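Local coordinates for 3,4-dihydroxy-2-butanone 4-phosphate synthase (Candida albicans, PDB 1TKS) that catalyses the conversion of D-ribulose 5-phosphate to formate and 3,4-dihydroxy-2-butanone 4-phosphate in riboflavin biosynthesis, at the interface of chains A and B. Coordinates in Å, arbitrary orientation; residue numbers count along the deposited sequence, not the author numbering. Chains: chain A/B, 3,4-dihydroxy-2-butanone 4-phosphate synthase.

Contacts 1 and 2 are neighbouring patches of one two-fold interface. The centres of their C-alpha atoms lie about 14 Å apart. Tyrosine 57 belongs to both: B:Tyr57 carries much of contact 1, and its twin A:Tyr57 takes part in contact 2. Each contact also has a place where the same residue of both chains meets, A:Met75 with B:Met75 in contact 1 and A:Gly56 with B:Gly56 in contact 2. Contact 1 uses the segment 127-130 of chain A, and contact 2 brings in helices 44-52 and 103-114 of chain B. Together they help join the subunits of the dimer typical of this family.

Contact 1: the interface of chains A and B. Residues chain A 75, 90, 127-130; chain B 57, 75, 87.
B:Tyr57 lies against the segment A:Gly127 to A:Leu130, which includes the start of strand 129-134. The backbone of A:His128 packs on the phenol, with CA 3.7 Å from CZ of B:Tyr57. CB of A:His128 stands over the rim of the same ring face. The CD1 methyl of A:Leu130 touches CE1 of B:Tyr57.

The two methionines form a second apolar group. A:Met75 and B:Met75 cross obliquely, with their CE methyls 3.5 Å apart. Both side chains run extended through chi1 and chi2 and then bend at chi3 (-83° in A:Met75), which turns the methyls towards each other. The sulfur SD of B:Met75 also contacts the hydroxyl OG1 of A:Thr90.

Polar contacts gather at the tyrosine hydroxyls. OH of B:Tyr57 can donate a hydrogen bond to the carbonyl O of A:Gly127, at 3.0 Å. Water 1 joins this phenol, the same carbonyl and OG1 of A:Thr90. It rests over the centre of the B:Tyr87 ring, 3.2 Å above the plane. Within chain A, N of A:Gly127 donates to OG1 of A:Thr90 at 2.8 Å, a nearly straight bond (164° at H). This ties the two chain A partners of the water together. OH of B:Tyr87 comes within 2.9 Å of NE2 of A:His128, but from above the imidazole face. It is therefore badly placed for an in-plane hydrogen bond. Within chain B the same OH lies at the edge of the B:Tyr57 ring, in its plane.

Water 2 bridges the carbonyls O of A:Met75 and O of B:Met75, at 3.2 and 2.6 Å.

The patch is part of the dimer interface. It sets B:Tyr57 on the backbone of A:Gly127 and A:His128, and OH of B:Tyr87 against the face of the A:His128 imidazole. It probably steadies that segment.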
# COMPACT_ATOMS: atom_id res chain seq x y z
N MET A 75 -8.62 -0.23 -13.74
CA MET A 75 -7.67 -1.33 -13.76
C MET A 75 -8.21 -2.54 -14.51
O MET A 75 -7.47 -3.22 -15.22
CB MET A 75 -7.30 -1.72 -12.33
CG MET A 75 -6.10 -2.61 -12.24
SD MET A 75 -5.78 -3.03 -10.54
CE MET A 75 -4.85 -1.60 -10.00
N THR A 90 -2.27 1.81 -11.77
CA THR A 90 -1.43 2.60 -10.86
C THR A 90 -0.45 3.48 -11.61
O THR A 90 -0.20 3.27 -12.80
CB THR A 90 -0.67 1.69 -9.88
OG1 THR A 90 0.14 0.76 -10.62
CG2 THR A 90 -1.65 0.92 -9.00
N GLY A 127 2.54 2.11 -11.32
CA GLY A 127 3.32 2.86 -10.37
C GLY A 127 3.05 2.48 -8.93
O GLY A 127 2.65 1.35 -8.64
N HIS A 128 3.25 3.43 -8.02
CA HIS A 128 3.06 3.18 -6.60
C HIS A 128 1.91 3.94 -5.95
O HIS A 128 1.74 3.89 -4.73
CB HIS A 128 4.37 3.43 -5.86
CG HIS A 128 5.50 2.56 -6.33
ND1 HIS A 128 6.17 2.79 -7.51
CD2 HIS A 128 6.05 1.44 -5.80
CE1 HIS A 128 7.08 1.85 -7.69
NE2 HIS A 128 7.02 1.02 -6.67
N ILE A 129 1.13 4.66 -6.76
CA ILE A 129 -0.04 5.38 -6.28
C ILE A 129 -1.26 4.75 -6.93
O ILE A 129 -1.23 4.41 -8.12
CB ILE A 129 0.03 6.89 -6.63
CG1 ILE A 129 0.87 7.62 -5.58
CG2 ILE A 129 -1.38 7.49 -6.70
CD1 ILE A 129 2.28 7.09 -5.46
N LEU A 130 -2.32 4.59 -6.14
CA LEU A 130 -3.57 3.99 -6.60
C LEU A 130 -4.68 5.02 -6.81
O LEU A 130 -5.40 5.37 -5.87
CB LEU A 130 -4.05 2.95 -5.57
CG LEU A 130 -3.15 1.73 -5.31
CD1 LEU A 130 -2.96 1.52 -3.81
CD2 LEU A 130 -3.77 0.49 -5.94
N TYR B 57 2.64 -0.86 0.95
CA TYR B 57 2.35 -1.26 -0.43
C TYR B 57 2.84 -2.70 -0.50
O TYR B 57 3.86 -3.00 -1.11
CB TYR B 57 3.14 -0.37 -1.40
CG TYR B 57 2.51 -0.18 -2.76
CD1 TYR B 57 1.26 0.42 -2.89
CD2 TYR B 57 3.16 -0.58 -3.92
CE1 TYR B 57 0.68 0.62 -4.13
CE2 TYR B 57 2.59 -0.39 -5.18
CZ TYR B 57 1.35 0.21 -5.28
OH TYR B 57 0.76 0.43 -6.51
N MET B 75 -0.54 -5.90 -15.14
CA MET B 75 -1.48 -4.80 -15.02
C MET B 75 -1.57 -4.06 -16.35
O MET B 75 -2.65 -3.60 -16.74
CB MET B 75 -1.02 -3.85 -13.92
CG MET B 75 -2.06 -2.85 -13.50
SD MET B 75 -1.40 -1.86 -12.17
CE MET B 75 -1.68 -2.93 -10.75
N TYR B 87 3.98 -5.54 -12.28
CA TYR B 87 2.82 -5.80 -11.43
C TYR B 87 1.74 -6.50 -12.23
O TYR B 87 1.69 -6.39 -13.46
CB TYR B 87 2.21 -4.50 -10.91
CG TYR B 87 3.09 -3.66 -10.03
CD1 TYR B 87 3.93 -2.69 -10.58
CD2 TYR B 87 3.07 -3.81 -8.65
CE1 TYR B 87 4.73 -1.89 -9.76
CE2 TYR B 87 3.86 -3.02 -7.82
CZ TYR B 87 4.68 -2.06 -8.39
OH TYR B 87 5.45 -1.26 -7.58
O HOH W 1 1.18 -1.08 -8.85
O HOH W 2 -4.45 -2.20 -15.39

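Contact 2: the interface of chains A and B. Residues chain A 54-57; chain B 51, 56, 101, 106.
B:Ile101 and A:Tyr57 form the apolar centre. The CD1 methyl of B:Ile101 sits 3.6 Å from CB of A:Tyr57, at the root of the side chain. CG1 of B:Ile101 packs on CB of A:Ser55. Having CG1 opposite the backbone N (chi1 -172°) sends this branch of the isoleucine across to chain A. Close by, the two glycines meet, with CA of A:Gly56 3.7 Å from CA of B:Gly56. The CG1 methyl of B:Val51, near the end of helix 44-52, packs against the backbone of A:Ser54 and A:Ser55.

The guanidinium of B:Arg106, from helix 103-114, lies between this centre and the polar rim. CD1 of B:Ile101 covers one face, 3.4 Å above its plane and over its middle. Two carbonyls meet the edge in plane. NH2 of B:Arg106 donates to O of A:Ser55 across the interface at 3.0 Å (165° at H). NH1 of B:Arg106 donates to O of B:Gly56 at 2.9 Å, within its own chain. The bend at chi3 (-83°) helps turn the group towards both. The two bonds and the methyl over the guanidinium face should limit its rotation.

Serine hydroxyls brace the chain A loop. OG of A:Ser55, beside B:Ile101, accepts from N of A:Tyr57 at 3.1 Å, and OG of A:Ser54 accepts from N of A:Gly56. These bonds should help hold the loop so that the carbonyl of A:Ser55 faces the arginine.

The patch fits the loops of residues 54-57 together in the dimer. B:Arg106 links the loops of both subunits, and its twin repeats this with the chains exchanged.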
# COMPACT_ATOMS: atom_id res chain seq x y z
N SER A 54 -1.34 4.39 8.75
CA SER A 54 -2.35 3.75 7.93
C SER A 54 -1.91 2.41 7.34
O SER A 54 -0.82 1.93 7.62
CB SER A 54 -2.74 4.67 6.78
OG SER A 54 -1.68 4.74 5.85
N SER A 55 -2.78 1.84 6.52
CA SER A 55 -2.50 0.56 5.87
C SER A 55 -1.38 0.71 4.85
O SER A 55 -0.79 -0.29 4.44
CB SER A 55 -3.75 0.06 5.14
OG SER A 55 -3.90 0.73 3.90
N GLY A 56 -1.12 1.94 4.43
CA GLY A 56 -0.07 2.17 3.45
C GLY A 56 -0.54 2.00 2.02
O GLY A 56 0.20 2.30 1.08
N TYR A 57 -1.76 1.51 1.84
CA TYR A 57 -2.34 1.32 0.51
C TYR A 57 -2.98 2.67 0.18
O TYR A 57 -4.20 2.81 0.13
CB TYR A 57 -3.39 0.20 0.55
CG TYR A 57 -3.60 -0.55 -0.74
CD1 TYR A 57 -2.56 -1.26 -1.34
CD2 TYR A 57 -4.86 -0.59 -1.35
CE1 TYR A 57 -2.76 -1.99 -2.51
CE2 TYR A 57 -5.07 -1.32 -2.53
CZ TYR A 57 -4.02 -2.01 -3.10
OH TYR A 57 -4.23 -2.74 -4.26
N VAL B 51 3.07 -4.48 7.77
CA VAL B 51 2.45 -3.19 7.48
C VAL B 51 2.93 -2.10 8.44
O VAL B 51 3.26 -0.99 8.03
CB VAL B 51 0.91 -3.29 7.53
CG1 VAL B 51 0.28 -1.90 7.43
CG2 VAL B 51 0.41 -4.16 6.38
N GLY B 56 3.61 -0.25 3.44
CA GLY B 56 2.24 -0.72 3.35
C GLY B 56 1.82 -1.15 1.96
O GLY B 56 0.75 -1.73 1.80
N ILE B 101 -8.43 -5.07 2.82
CA ILE B 101 -7.25 -4.34 3.26
C ILE B 101 -6.77 -4.67 4.69
O ILE B 101 -5.64 -4.36 5.06
CB ILE B 101 -7.50 -2.81 3.13
CG1 ILE B 101 -6.22 -2.02 3.40
CG2 ILE B 101 -8.60 -2.38 4.08
CD1 ILE B 101 -5.11 -2.31 2.42
N ARG B 106 -5.44 -9.38 4.00
CA ARG B 106 -4.25 -9.39 3.16
C ARG B 106 -3.40 -10.62 3.41
O ARG B 106 -2.81 -11.17 2.48
CB ARG B 106 -3.42 -8.10 3.35
CG ARG B 106 -4.00 -6.93 2.57
CD ARG B 106 -3.01 -5.81 2.33
NE ARG B 106 -2.89 -4.89 3.46
CZ ARG B 106 -2.13 -3.80 3.45
NH1 ARG B 106 -1.41 -3.52 2.36
NH2 ARG B 106 -2.08 -3.00 4.49